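Local atomic coordinates of BRO1 protein (Saccharomyces cerevisiae, PDB entry 1ZB1), a protein that acts in sorting cargo proteins of multivesicular bodies into intralumenal vesicles and recruits the deubiquitinase DOA4 to endosomes, this chain being its Bro1 domain. Residues N128-F133 and S157-L162; N151-F156 and D342-P347; Y161-F166 and N178-A183. One frame throughout, in Å; residues are numbered along the deposited sequence.

How the interactions relate
Helix 146-165 is common to all three contacts, which follow one another down its length. Interaction 2 takes its residues 151-156, interaction 1 takes 157-162 and interaction 3 takes 161-165 and F166 just beyond its end, sharing Y161 and L162 with interaction 1. The partners differ: helix 118-139 in interaction 1, the loop before helix 349-371 in interaction 2, and helix 176-198 in interaction 3. Centres lie about 11 Å (1 and 2), 8 Å (1 and 3) and 14 Å (2 and 3) apart. Interaction 3 is nested within the chain closed by interaction 2. The helices before and after helix 146-165, and a distant loop, thus pack on it near the centre of this Bro1-domain chain.

Interaction 1 of 3, residues N128-F133 and S157-L162; sequences NIAVIF and SCFEYL
Apolar contact, a CH-pi contact and a sulfur-aromatic contact hold N128-F133 against S157-L162, and no hydrogen bond crosses between them. The apolar part centres on A130, whose CB meets C158 CB at 3.5 Å, where the backbones also come nearest, A130 CA to C158 CA being 5.4 Å. The CH-pi contact uses the same methyl group: A130 CB stands 3.5 Å from the centroid of the F159 ring and only 10° off its normal, so it sits over the middle of one face. F159 CG lies anti to its carbonyl carbon, which carries the ring across to A130, and V131 CG2 reaches the ring at its edge, 4.1 Å from F159 CZ. The sulfur-aromatic contact is edge-on, with C158 SG 3.7 Å from F133 CE2 and 78° off the ring normal; I129 CG2 closes on the same sulfur at 4.0 Å. L182 and A183 of helix 176-198 also touch F159, while W349 touches I129 and C158. With axes 8.8 Å apart at a signed crossing angle of -157°, the buried pair is an antiparallel helical hairpin of consecutive helices in the largely helical Bro1 domain.

Interaction 2 of 3, residues N151-F156 and D342-P347; sequences NLTKAF and DAIKSP
T153 forms the tight centre of the contact between helical N151-F156 and the irregular D342-P347, its CA lying 5.8 Å from that of S346, the nearest such pair. Its two branches do different work. CG2, anti to the backbone N, points at the loop backbone, where it meets the carbonyl oxygen of K345 at 3.7 Å and CD of P347 at 3.8 Å. OG1, anti to the carbonyl carbon (chi1 -68°), touches I344 CG2 at 3.7 Å, but this is packing alone, since the hydroxyl is hydrogen-bonded to I149 O one helical turn back. One residue can therefore present a methyl group to the loop while its polar atom remains satisfied by its own helix.

F156 extends the packed region by one turn. With CG anti to the backbone N (chi1 167°), its ring lies obliquely against the serine, F156 CD2 being 3.5 Å from S346 CB, and I344 CG2 approaches the same ring carbon more loosely at 4.3 Å.

The outer side is more open. K345 is exposed, its CB directed away from the helix and its chain fully extended, so its backbone oxygen is what meets T153. At the far end D342, also exposed, does not touch the helix but shapes the loop: I344 N donates to D342 OD1 at 3.1 Å with an N-H...O angle of 160°, on the anti lone pair, forming an Asx turn.

Neighbouring helices complete the setting. H187 of helix 176-198 stacks on F156 and also hydrogen-bonds D342 OD1, linking both sides of the contact. P347 O accepts a hydrogen bond from S157 further along helix 146-165, and P347 itself packs on I352 of helix 349-371, and the loop thus lies against helix 146-165 just before helix 349-371 begins.

Interaction 3 of 3, residues Y161-F166 and N178-A183; sequences YLSENF and NTRFLA
R180 reaches over from its helix to the C-terminal end of helix 146-165. Its CB projects to the flank, and CG stands anti to the backbone N. The chain then bends twice, at chi2 (101°) and chi3 (-92°), turning the guanidinium back over S163. One of its faces receives S163 OG, 3.4 Å above the plane and toward the rim; the angle is too poor for a hydrogen bond, and that hydroxyl is instead bonded to E160 O. At the tip, NH1 forms a salt bridge with E164 OE2 at 3.6 Å, and NH2 makes a long, weak ion pair with E160 OE2. E164 OE2 lies in the guanidinium plane at its edge, while the carboxylate as a whole is turned 81° against it, so the pair is not flat and two-pronged.

Next to R180, at T179, the helices close in: T179 OG1 sits 3.1 Å from S163 CB. A water bridges T179 OG1, 2.8 Å away, to L162 O, to which it donates weakly.

The axes of the short helical segments 161-165 and 178-183 come within 8.1 Å and run nearly antiparallel. L126 of helix 118-139 packs on L162 beside them, and helix 208-230 meets N178 and F181.

Interaction 1 of 3, residues N128-F133 and S157-L162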
ATOM      1  N   ASN A 128     -10.679  -0.287  -4.058  1.00 13.61           N
ATOM      2  CA  ASN A 128     -10.641  -1.747  -3.985  1.00 14.27           C
ATOM      3  C   ASN A 128      -9.524  -2.330  -4.856  1.00 14.76           C
ATOM      4  O   ASN A 128      -8.908  -3.330  -4.494  1.00 16.52           O
ATOM      5  CB  ASN A 128     -12.015  -2.333  -4.357  1.00 14.32           C
ATOM      6  CG  ASN A 128     -13.013  -2.245  -3.199  1.00 17.22           C
ATOM      7  OD1 ASN A 128     -12.630  -1.927  -2.072  1.00 16.37           O
ATOM      8  ND2 ASN A 128     -14.283  -2.533  -3.467  1.00 17.42           N
ATOM      9  N   ILE A 129      -9.253  -1.698  -5.996  1.00 16.31           N
ATOM     10  CA  ILE A 129      -8.178  -2.150  -6.880  1.00 14.24           C
ATOM     11  C   ILE A 129      -6.852  -2.086  -6.105  1.00 15.92           C
ATOM     12  O   ILE A 129      -6.038  -3.020  -6.140  1.00 14.89           O
ATOM     13  CB  ILE A 129      -8.097  -1.253  -8.140  1.00 14.11           C
ATOM     14  CG1 ILE A 129      -9.250  -1.597  -9.092  1.00 15.20           C
ATOM     15  CG2 ILE A 129      -6.752  -1.429  -8.838  1.00 13.76           C
ATOM     16  CD1 ILE A 129      -9.360  -0.674 -10.300  1.00 16.64           C
ATOM     17  N   ALA A 130      -6.644  -0.981  -5.394  1.00 14.03           N
ATOM     18  CA  ALA A 130      -5.427  -0.805  -4.594  1.00 15.75           C
ATOM     19  C   ALA A 130      -5.347  -1.890  -3.521  1.00 14.58           C
ATOM     20  O   ALA A 130      -4.290  -2.503  -3.307  1.00 16.16           O
ATOM     21  CB  ALA A 130      -5.424   0.588  -3.942  1.00 15.72           C
ATOM     22  N   VAL A 131      -6.460  -2.127  -2.836  1.00 14.94           N
ATOM     23  CA  VAL A 131      -6.484  -3.155  -1.795  1.00 14.59           C
ATOM     24  C   VAL A 131      -6.196  -4.531  -2.403  1.00 15.52           C
ATOM     25  O   VAL A 131      -5.436  -5.323  -1.841  1.00 16.91           O
ATOM     26  CB  VAL A 131      -7.858  -3.208  -1.076  1.00 12.11           C
ATOM     27  CG1 VAL A 131      -7.930  -4.434  -0.167  1.00 15.28           C
ATOM     28  CG2 VAL A 131      -8.057  -1.937  -0.235  1.00 12.79           C
ATOM     29  N   ILE A 132      -6.804  -4.814  -3.548  1.00 16.00           N
ATOM     30  CA  ILE A 132      -6.602  -6.105  -4.194  1.00 17.36           C
ATOM     31  C   ILE A 132      -5.127  -6.319  -4.558  1.00 17.20           C
ATOM     32  O   ILE A 132      -4.625  -7.440  -4.490  1.00 18.81           O
ATOM     33  CB  ILE A 132      -7.516  -6.249  -5.433  1.00 19.01           C
ATOM     34  CG1 ILE A 132      -8.982  -6.273  -4.976  1.00 23.68           C
ATOM     35  CG2 ILE A 132      -7.192  -7.547  -6.181  1.00 20.10           C
ATOM     36  CD1 ILE A 132      -9.995  -6.208  -6.103  1.00 26.93           C
ATOM     37  N   PHE A 133      -4.422  -5.256  -4.933  1.00 15.21           N
ATOM     38  CA  PHE A 133      -3.006  -5.411  -5.239  1.00 15.89           C
ATOM     39  C   PHE A 133      -2.267  -5.873  -3.973  1.00 16.23           C
ATOM     40  O   PHE A 133      -1.345  -6.680  -4.061  1.00 15.57           O
ATOM     41  CB  PHE A 133      -2.388  -4.100  -5.753  1.00 13.72           C
ATOM     42  CG  PHE A 133      -2.579  -3.864  -7.234  1.00 15.61           C
ATOM     43  CD1 PHE A 133      -2.182  -4.828  -8.172  1.00 15.47           C
ATOM     44  CD2 PHE A 133      -3.118  -2.665  -7.694  1.00 15.17           C
ATOM     45  CE1 PHE A 133      -2.318  -4.597  -9.539  1.00 16.12           C
ATOM     46  CE2 PHE A 133      -3.260  -2.418  -9.069  1.00 17.13           C
ATOM     47  CZ  PHE A 133      -2.859  -3.386  -9.993  1.00 18.43           C
ATOM     48  N   SER A 157       0.936   3.185  -5.900  1.00 19.52           N
ATOM     49  CA  SER A 157       0.548   4.076  -6.983  1.00 21.04           C
ATOM     50  C   SER A 157      -0.961   4.388  -6.993  1.00 21.70           C
ATOM     51  O   SER A 157      -1.357   5.536  -7.195  1.00 20.66           O
ATOM     52  CB  SER A 157       0.974   3.461  -8.321  1.00 23.52           C
ATOM     53  OG  SER A 157       0.602   4.290  -9.403  1.00 30.24           O
ATOM     54  N   CYS A 158      -1.798   3.373  -6.784  1.00 17.91           N
ATOM     55  CA  CYS A 158      -3.247   3.574  -6.770  1.00 17.68           C
ATOM     56  C   CYS A 158      -3.728   4.472  -5.620  1.00 16.94           C
ATOM     57  O   CYS A 158      -4.547   5.371  -5.834  1.00 14.00           O
ATOM     58  CB  CYS A 158      -3.971   2.223  -6.703  1.00 19.16           C
ATOM     59  SG  CYS A 158      -3.729   1.175  -8.168  1.00 18.39           S
ATOM     60  N   PHE A 159      -3.241   4.224  -4.406  1.00 16.11           N
ATOM     61  CA  PHE A 159      -3.640   5.044  -3.254  1.00 15.91           C
ATOM     62  C   PHE A 159      -3.166   6.489  -3.388  1.00 18.63           C
ATOM     63  O   PHE A 159      -3.840   7.423  -2.942  1.00 17.56           O
ATOM     64  CB  PHE A 159      -3.095   4.452  -1.954  1.00 16.34           C
ATOM     65  CG  PHE A 159      -3.863   3.252  -1.468  1.00 15.14           C
ATOM     66  CD1 PHE A 159      -5.247   3.329  -1.278  1.00 10.55           C
ATOM     67  CD2 PHE A 159      -3.205   2.061  -1.162  1.00 14.12           C
ATOM     68  CE1 PHE A 159      -5.966   2.241  -0.786  1.00 15.13           C
ATOM     69  CE2 PHE A 159      -3.918   0.962  -0.667  1.00 15.24           C
ATOM     70  CZ  PHE A 159      -5.305   1.055  -0.478  1.00 13.01           C
ATOM     71  N   GLU A 160      -2.000   6.661  -3.999  1.00 18.14           N
ATOM     72  CA  GLU A 160      -1.429   7.983  -4.216  1.00 22.21           C
ATOM     73  C   GLU A 160      -2.323   8.785  -5.164  1.00 20.62           C
ATOM     74  O   GLU A 160      -2.628   9.950  -4.904  1.00 19.77           O
ATOM     75  CB  GLU A 160      -0.019   7.842  -4.805  1.00 27.10           C
ATOM     76  CG  GLU A 160       0.638   9.154  -5.192  1.00 35.77           C
ATOM     77  CD  GLU A 160       2.072   8.961  -5.651  1.00 41.23           C
ATOM     78  OE1 GLU A 160       2.288   8.280  -6.678  1.00 46.15           O
ATOM     79  OE2 GLU A 160       2.982   9.488  -4.976  1.00 45.47           O
ATOM     80  N   TYR A 161      -2.742   8.156  -6.258  1.00 18.48           N
ATOM     81  CA  TYR A 161      -3.612   8.808  -7.241  1.00 18.14           C
ATOM     82  C   TYR A 161      -4.935   9.201  -6.592  1.00 17.57           C
ATOM     83  O   TYR A 161      -5.481  10.276  -6.858  1.00 17.28           O
ATOM     84  CB  TYR A 161      -3.884   7.868  -8.418  1.00 18.09           C
ATOM     85  CG  TYR A 161      -4.771   8.467  -9.493  1.00 20.35           C
ATOM     86  CD1 TYR A 161      -4.220   9.167 -10.566  1.00 19.26           C
ATOM     87  CD2 TYR A 161      -6.161   8.339  -9.431  1.00 19.55           C
ATOM     88  CE1 TYR A 161      -5.030   9.721 -11.555  1.00 21.60           C
ATOM     89  CE2 TYR A 161      -6.981   8.893 -10.411  1.00 19.58           C
ATOM     90  CZ  TYR A 161      -6.406   9.581 -11.473  1.00 23.19           C
ATOM     91  OH  TYR A 161      -7.204  10.111 -12.463  1.00 25.92           O
ATOM     92  N   LEU A 162      -5.456   8.317  -5.748  1.00 17.31           N
ATOM     93  CA  LEU A 162      -6.701   8.583  -5.042  1.00 17.69           C
ATOM     94  C   LEU A 162      -6.577   9.813  -4.124  1.00 18.94           C
ATOM     95  O   LEU A 162      -7.462  10.677  -4.099  1.00 18.78           O
ATOM     96  CB  LEU A 162      -7.094   7.361  -4.202  1.00 17.03           C
ATOM     97  CG  LEU A 162      -7.692   6.166  -4.965  1.00 16.94           C
ATOM     98  CD1 LEU A 162      -7.745   4.957  -4.042  1.00 16.79           C
ATOM     99  CD2 LEU A 162      -9.096   6.509  -5.473  1.00 14.38           C
TER

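Interaction 2 of 3, residues N151-F156 and D342-P347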
ATOM      1  N   ASN A 151       3.609  -5.885  -6.695  1.00 18.94           N
ATOM      2  CA  ASN A 151       2.202  -5.627  -6.415  1.00 20.80           C
ATOM      3  C   ASN A 151       1.994  -4.565  -5.329  1.00 18.82           C
ATOM      4  O   ASN A 151       1.051  -3.778  -5.401  1.00 21.21           O
ATOM      5  CB  ASN A 151       1.487  -6.940  -6.068  1.00 19.80           C
ATOM      6  CG  ASN A 151       1.059  -7.709  -7.318  1.00 24.44           C
ATOM      7  OD1 ASN A 151       0.105  -7.324  -7.997  1.00 22.99           O
ATOM      8  ND2 ASN A 151       1.778  -8.785  -7.637  1.00 22.08           N
ATOM      9  N   LEU A 152       2.867  -4.531  -4.329  1.00 19.01           N
ATOM     10  CA  LEU A 152       2.755  -3.507  -3.288  1.00 19.10           C
ATOM     11  C   LEU A 152       3.098  -2.149  -3.907  1.00 19.29           C
ATOM     12  O   LEU A 152       2.568  -1.112  -3.505  1.00 17.94           O
ATOM     13  CB  LEU A 152       3.704  -3.811  -2.126  1.00 20.51           C
ATOM     14  CG  LEU A 152       3.256  -4.931  -1.177  1.00 23.76           C
ATOM     15  CD1 LEU A 152       4.391  -5.299  -0.238  1.00 22.81           C
ATOM     16  CD2 LEU A 152       2.034  -4.473  -0.377  1.00 24.81           C
ATOM     17  N   THR A 153       3.987  -2.163  -4.896  1.00 18.43           N
ATOM     18  CA  THR A 153       4.380  -0.938  -5.577  1.00 18.79           C
ATOM     19  C   THR A 153       3.176  -0.381  -6.335  1.00 19.78           C
ATOM     20  O   THR A 153       2.930   0.831  -6.317  1.00 20.69           O
ATOM     21  CB  THR A 153       5.561  -1.202  -6.556  1.00 19.95           C
ATOM     22  OG1 THR A 153       6.734  -1.533  -5.797  1.00 19.93           O
ATOM     23  CG2 THR A 153       5.851   0.032  -7.411  1.00 20.34           C
ATOM     24  N   LYS A 154       2.415  -1.257  -6.988  1.00 17.47           N
ATOM     25  CA  LYS A 154       1.232  -0.799  -7.713  1.00 19.04           C
ATOM     26  C   LYS A 154       0.163  -0.296  -6.737  1.00 18.29           C
ATOM     27  O   LYS A 154      -0.523   0.696  -7.014  1.00 18.33           O
ATOM     28  CB  LYS A 154       0.672  -1.921  -8.602  1.00 19.01           C
ATOM     29  CG  LYS A 154       1.530  -2.202  -9.829  1.00 20.78           C
ATOM     30  CD  LYS A 154       0.974  -3.340 -10.661  1.00 23.80           C
ATOM     31  CE  LYS A 154       1.801  -3.560 -11.915  1.00 28.68           C
ATOM     32  NZ  LYS A 154       1.305  -4.732 -12.701  1.00 29.31           N
ATOM     33  N   ALA A 155       0.016  -0.963  -5.596  1.00 17.22           N
ATOM     34  CA  ALA A 155      -0.971  -0.520  -4.606  1.00 16.53           C
ATOM     35  C   ALA A 155      -0.625   0.914  -4.215  1.00 17.96           C
ATOM     36  O   ALA A 155      -1.498   1.779  -4.158  1.00 16.22           O
ATOM     37  CB  ALA A 155      -0.946  -1.428  -3.373  1.00 13.55           C
ATOM     38  N   PHE A 156       0.662   1.150  -3.961  1.00 18.35           N
ATOM     39  CA  PHE A 156       1.176   2.468  -3.593  1.00 20.59           C
ATOM     40  C   PHE A 156       0.725   3.499  -4.629  1.00 20.89           C
ATOM     41  O   PHE A 156       0.180   4.549  -4.283  1.00 19.46           O
ATOM     42  CB  PHE A 156       2.715   2.386  -3.497  1.00 22.65           C
ATOM     43  CG  PHE A 156       3.425   3.722  -3.425  1.00 23.45           C
ATOM     44  CD1 PHE A 156       2.910   4.784  -2.687  1.00 23.66           C
ATOM     45  CD2 PHE A 156       4.658   3.885  -4.061  1.00 27.79           C
ATOM     46  CE1 PHE A 156       3.611   5.991  -2.582  1.00 25.62           C
ATOM     47  CE2 PHE A 156       5.373   5.087  -3.962  1.00 28.90           C
ATOM     48  CZ  PHE A 156       4.845   6.140  -3.221  1.00 27.77           C
ATOM     49  N   ASP A 342      16.072   4.698  -1.393  1.00 30.10           N
ATOM     50  CA  ASP A 342      14.699   4.274  -1.694  1.00 29.82           C
ATOM     51  C   ASP A 342      14.728   3.461  -2.992  1.00 29.86           C
ATOM     52  O   ASP A 342      15.007   4.010  -4.057  1.00 31.98           O
ATOM     53  CB  ASP A 342      13.817   5.511  -1.889  1.00 31.19           C
ATOM     54  CG  ASP A 342      12.331   5.184  -1.924  1.00 31.28           C
ATOM     55  OD1 ASP A 342      11.960   4.047  -2.284  1.00 29.90           O
ATOM     56  OD2 ASP A 342      11.533   6.081  -1.598  1.00 33.11           O
ATOM     57  N   ALA A 343      14.426   2.168  -2.914  1.00 27.87           N
ATOM     58  CA  ALA A 343      14.463   1.301  -4.094  1.00 28.05           C
ATOM     59  C   ALA A 343      13.138   1.127  -4.845  1.00 28.93           C
ATOM     60  O   ALA A 343      13.086   0.418  -5.850  1.00 28.34           O
ATOM     61  CB  ALA A 343      14.999  -0.072  -3.699  1.00 27.53           C
ATOM     62  N   ILE A 344      12.077   1.766  -4.368  1.00 29.50           N
ATOM     63  CA  ILE A 344      10.772   1.622  -5.002  1.00 31.05           C
ATOM     64  C   ILE A 344      10.390   2.772  -5.932  1.00 32.55           C
ATOM     65  O   ILE A 344      10.237   3.916  -5.503  1.00 34.58           O
ATOM     66  CB  ILE A 344       9.652   1.429  -3.929  1.00 31.00           C
ATOM     67  CG1 ILE A 344       9.760   0.036  -3.301  1.00 31.64           C
ATOM     68  CG2 ILE A 344       8.271   1.561  -4.566  1.00 27.26           C
ATOM     69  CD1 ILE A 344      11.037  -0.226  -2.584  1.00 35.24           C
ATOM     70  N   LYS A 345      10.240   2.447  -7.209  1.00 34.29           N
ATOM     71  CA  LYS A 345       9.857   3.426  -8.218  1.00 36.71           C
ATOM     72  C   LYS A 345       8.425   3.110  -8.636  1.00 35.18           C
ATOM     73  O   LYS A 345       8.180   2.126  -9.333  1.00 35.94           O
ATOM     74  CB  LYS A 345      10.785   3.330  -9.432  1.00 40.54           C
ATOM     75  CG  LYS A 345      12.257   3.572  -9.118  1.00 44.59           C
ATOM     76  CD  LYS A 345      13.116   3.429 -10.370  1.00 47.76           C
ATOM     77  CE  LYS A 345      14.592   3.664 -10.070  1.00 49.26           C
ATOM     78  NZ  LYS A 345      15.427   3.573 -11.305  1.00 49.94           N
ATOM     79  N   SER A 346       7.482   3.942  -8.213  1.00 34.22           N
ATOM     80  CA  SER A 346       6.084   3.702  -8.536  1.00 34.28           C
ATOM     81  C   SER A 346       5.673   4.219  -9.907  1.00 32.82           C
ATOM     82  O   SER A 346       6.011   5.339 -10.294  1.00 30.35           O
ATOM     83  CB  SER A 346       5.176   4.330  -7.480  1.00 35.08           C
ATOM     84  OG  SER A 346       5.112   5.737  -7.637  1.00 40.16           O
ATOM     85  N   PRO A 347       4.937   3.395 -10.663  1.00 31.23           N
ATOM     86  CA  PRO A 347       4.466   3.767 -11.997  1.00 31.54           C
ATOM     87  C   PRO A 347       3.241   4.651 -11.793  1.00 30.25           C
ATOM     88  O   PRO A 347       2.742   4.761 -10.676  1.00 30.12           O
ATOM     89  CB  PRO A 347       4.122   2.420 -12.610  1.00 31.93           C
ATOM     90  CG  PRO A 347       3.553   1.685 -11.439  1.00 32.18           C
ATOM     91  CD  PRO A 347       4.524   2.020 -10.326  1.00 32.33           C
TER

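Interaction 3 of 3, residues Y161-F166 and N178-A183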
ATOM      1  N   TYR A 161      -2.742   8.156  -6.258  1.00 18.48           N
ATOM      2  CA  TYR A 161      -3.612   8.808  -7.241  1.00 18.14           C
ATOM      3  C   TYR A 161      -4.935   9.201  -6.592  1.00 17.57           C
ATOM      4  O   TYR A 161      -5.481  10.276  -6.858  1.00 17.28           O
ATOM      5  CB  TYR A 161      -3.884   7.868  -8.418  1.00 18.09           C
ATOM      6  CG  TYR A 161      -4.771   8.467  -9.493  1.00 20.35           C
ATOM      7  CD1 TYR A 161      -4.220   9.167 -10.566  1.00 19.26           C
ATOM      8  CD2 TYR A 161      -6.161   8.339  -9.431  1.00 19.55           C
ATOM      9  CE1 TYR A 161      -5.030   9.721 -11.555  1.00 21.60           C
ATOM     10  CE2 TYR A 161      -6.981   8.893 -10.411  1.00 19.58           C
ATOM     11  CZ  TYR A 161      -6.406   9.581 -11.473  1.00 23.19           C
ATOM     12  OH  TYR A 161      -7.204  10.111 -12.463  1.00 25.92           O
ATOM     13  N   LEU A 162      -5.456   8.317  -5.748  1.00 17.31           N
ATOM     14  CA  LEU A 162      -6.701   8.583  -5.042  1.00 17.69           C
ATOM     15  C   LEU A 162      -6.577   9.813  -4.124  1.00 18.94           C
ATOM     16  O   LEU A 162      -7.462  10.677  -4.099  1.00 18.78           O
ATOM     17  CB  LEU A 162      -7.094   7.361  -4.202  1.00 17.03           C
ATOM     18  CG  LEU A 162      -7.692   6.166  -4.965  1.00 16.94           C
ATOM     19  CD1 LEU A 162      -7.745   4.957  -4.042  1.00 16.79           C
ATOM     20  CD2 LEU A 162      -9.096   6.509  -5.473  1.00 14.38           C
ATOM     21  N   SER A 163      -5.486   9.896  -3.371  1.00 19.88           N
ATOM     22  CA  SER A 163      -5.318  11.022  -2.452  1.00 23.47           C
ATOM     23  C   SER A 163      -5.146  12.349  -3.176  1.00 24.41           C
ATOM     24  O   SER A 163      -5.569  13.390  -2.678  1.00 22.73           O
ATOM     25  CB  SER A 163      -4.123  10.796  -1.520  1.00 24.23           C
ATOM     26  OG  SER A 163      -2.904  10.907  -2.225  1.00 32.42           O
ATOM     27  N   GLU A 164      -4.535  12.313  -4.354  1.00 25.35           N
ATOM     28  CA  GLU A 164      -4.313  13.542  -5.112  1.00 27.50           C
ATOM     29  C   GLU A 164      -5.433  13.917  -6.082  1.00 26.94           C
ATOM     30  O   GLU A 164      -5.488  15.060  -6.541  1.00 26.65           O
ATOM     31  CB  GLU A 164      -2.997  13.442  -5.892  1.00 30.32           C
ATOM     32  CG  GLU A 164      -1.803  13.058  -5.041  1.00 35.80           C
ATOM     33  CD  GLU A 164      -0.501  13.054  -5.821  1.00 38.62           C
ATOM     34  OE1 GLU A 164      -0.508  12.649  -7.002  1.00 39.41           O
ATOM     35  OE2 GLU A 164       0.536  13.445  -5.244  1.00 42.84           O
ATOM     36  N   ASN A 165      -6.337  12.984  -6.380  1.00 25.48           N
ATOM     37  CA  ASN A 165      -7.401  13.271  -7.343  1.00 25.97           C
ATOM     38  C   ASN A 165      -8.862  13.326  -6.892  1.00 26.43           C
ATOM     39  O   ASN A 165      -9.697  13.857  -7.617  1.00 26.06           O
ATOM     40  CB  ASN A 165      -7.268  12.309  -8.525  1.00 25.89           C
ATOM     41  CG  ASN A 165      -6.056  12.622  -9.379  1.00 30.10           C
ATOM     42  OD1 ASN A 165      -6.113  13.483 -10.263  1.00 31.28           O
ATOM     43  ND2 ASN A 165      -4.943  11.946  -9.104  1.00 25.92           N
ATOM     44  N   PHE A 166      -9.190  12.779  -5.728  1.00 26.86           N
ATOM     45  CA  PHE A 166     -10.574  12.835  -5.254  1.00 28.87           C
ATOM     46  C   PHE A 166     -10.570  13.504  -3.883  1.00 31.28           C
ATOM     47  O   PHE A 166     -10.106  12.923  -2.903  1.00 32.25           O
ATOM     48  CB  PHE A 166     -11.168  11.428  -5.187  1.00 28.57           C
ATOM     49  CG  PHE A 166     -11.131  10.700  -6.501  1.00 27.68           C
ATOM     50  CD1 PHE A 166     -10.059   9.875  -6.825  1.00 27.32           C
ATOM     51  CD2 PHE A 166     -12.161  10.856  -7.426  1.00 27.75           C
ATOM     52  CE1 PHE A 166     -10.013   9.211  -8.054  1.00 27.64           C
ATOM     53  CE2 PHE A 166     -12.123  10.200  -8.657  1.00 28.45           C
ATOM     54  CZ  PHE A 166     -11.047   9.374  -8.972  1.00 27.39           C
ATOM     55  N   ASN A 178      -6.283   9.899   4.482  1.00 21.36           N
ATOM     56  CA  ASN A 178      -6.324   8.472   4.766  1.00 22.07           C
ATOM     57  C   ASN A 178      -5.783   7.636   3.608  1.00 20.07           C
ATOM     58  O   ASN A 178      -5.150   6.607   3.830  1.00 20.21           O
ATOM     59  CB  ASN A 178      -7.741   8.040   5.148  1.00 21.25           C
ATOM     60  CG  ASN A 178      -8.185   8.637   6.476  1.00 24.05           C
ATOM     61  OD1 ASN A 178      -7.372   8.819   7.383  1.00 21.76           O
ATOM     62  ND2 ASN A 178      -9.477   8.930   6.600  1.00 20.78           N
ATOM     63  N   THR A 179      -6.013   8.071   2.374  1.00 20.34           N
ATOM     64  CA  THR A 179      -5.478   7.330   1.238  1.00 20.86           C
ATOM     65  C   THR A 179      -3.972   7.586   1.147  1.00 22.08           C
ATOM     66  O   THR A 179      -3.214   6.745   0.661  1.00 19.93           O
ATOM     67  CB  THR A 179      -6.177   7.719  -0.086  1.00 22.38           C
ATOM     68  OG1 THR A 179      -6.358   9.139  -0.149  1.00 33.79           O
ATOM     69  CG2 THR A 179      -7.533   7.006  -0.188  1.00 14.62           C
ATOM     70  N   ARG A 180      -3.531   8.745   1.631  1.00 21.50           N
ATOM     71  CA  ARG A 180      -2.102   9.061   1.628  1.00 22.75           C
ATOM     72  C   ARG A 180      -1.418   8.109   2.629  1.00 21.21           C
ATOM     73  O   ARG A 180      -0.331   7.572   2.370  1.00 18.92           O
ATOM     74  CB  ARG A 180      -1.882  10.515   2.058  1.00 26.27           C
ATOM     75  CG  ARG A 180      -0.423  10.946   2.131  1.00 30.20           C
ATOM     76  CD  ARG A 180      -0.033  11.754   0.904  1.00 37.77           C
ATOM     77  NE  ARG A 180       0.516  10.923  -0.161  1.00 39.67           N
ATOM     78  CZ  ARG A 180       0.594  11.292  -1.434  1.00 40.98           C
ATOM     79  NH1 ARG A 180       0.149  12.482  -1.818  1.00 40.27           N
ATOM     80  NH2 ARG A 180       1.131  10.472  -2.325  1.00 41.49           N
ATOM     81  N   PHE A 181      -2.071   7.909   3.770  1.00 19.31           N
ATOM     82  CA  PHE A 181      -1.562   7.017   4.812  1.00 19.51           C
ATOM     83  C   PHE A 181      -1.436   5.611   4.225  1.00 18.53           C
ATOM     84  O   PHE A 181      -0.404   4.956   4.368  1.00 17.18           O
ATOM     85  CB  PHE A 181      -2.525   7.023   6.015  1.00 20.02           C
ATOM     86  CG  PHE A 181      -2.242   5.962   7.048  1.00 23.83           C
ATOM     87  CD1 PHE A 181      -1.031   5.937   7.740  1.00 24.00           C
ATOM     88  CD2 PHE A 181      -3.197   4.987   7.338  1.00 25.16           C
ATOM     89  CE1 PHE A 181      -0.775   4.958   8.702  1.00 25.84           C
ATOM     90  CE2 PHE A 181      -2.952   4.002   8.297  1.00 28.23           C
ATOM     91  CZ  PHE A 181      -1.735   3.988   8.981  1.00 26.21           C
ATOM     92  N   LEU A 182      -2.490   5.151   3.559  1.00 17.40           N
ATOM     93  CA  LEU A 182      -2.467   3.826   2.951  1.00 19.52           C
ATOM     94  C   LEU A 182      -1.339   3.711   1.913  1.00 19.80           C
ATOM     95  O   LEU A 182      -0.674   2.671   1.812  1.00 19.55           O
ATOM     96  CB  LEU A 182      -3.830   3.526   2.317  1.00 19.90           C
ATOM     97  CG  LEU A 182      -4.804   2.607   3.072  1.00 26.19           C
ATOM     98  CD1 LEU A 182      -4.464   2.534   4.545  1.00 24.06           C
ATOM     99  CD2 LEU A 182      -6.233   3.082   2.850  1.00 24.07           C
ATOM    100  N   ALA A 183      -1.123   4.774   1.145  1.00 19.34           N
ATOM    101  CA  ALA A 183      -0.055   4.773   0.140  1.00 20.09           C
ATOM    102  C   ALA A 183       1.311   4.645   0.825  1.00 19.92           C
ATOM    103  O   ALA A 183       2.179   3.903   0.363  1.00 18.69           O
ATOM    104  CB  ALA A 183      -0.103   6.057  -0.684  1.00 19.69           C
TER
HETATM  105  O   HOH W   1      -8.563   9.928  -1.688  1.00 19.54           O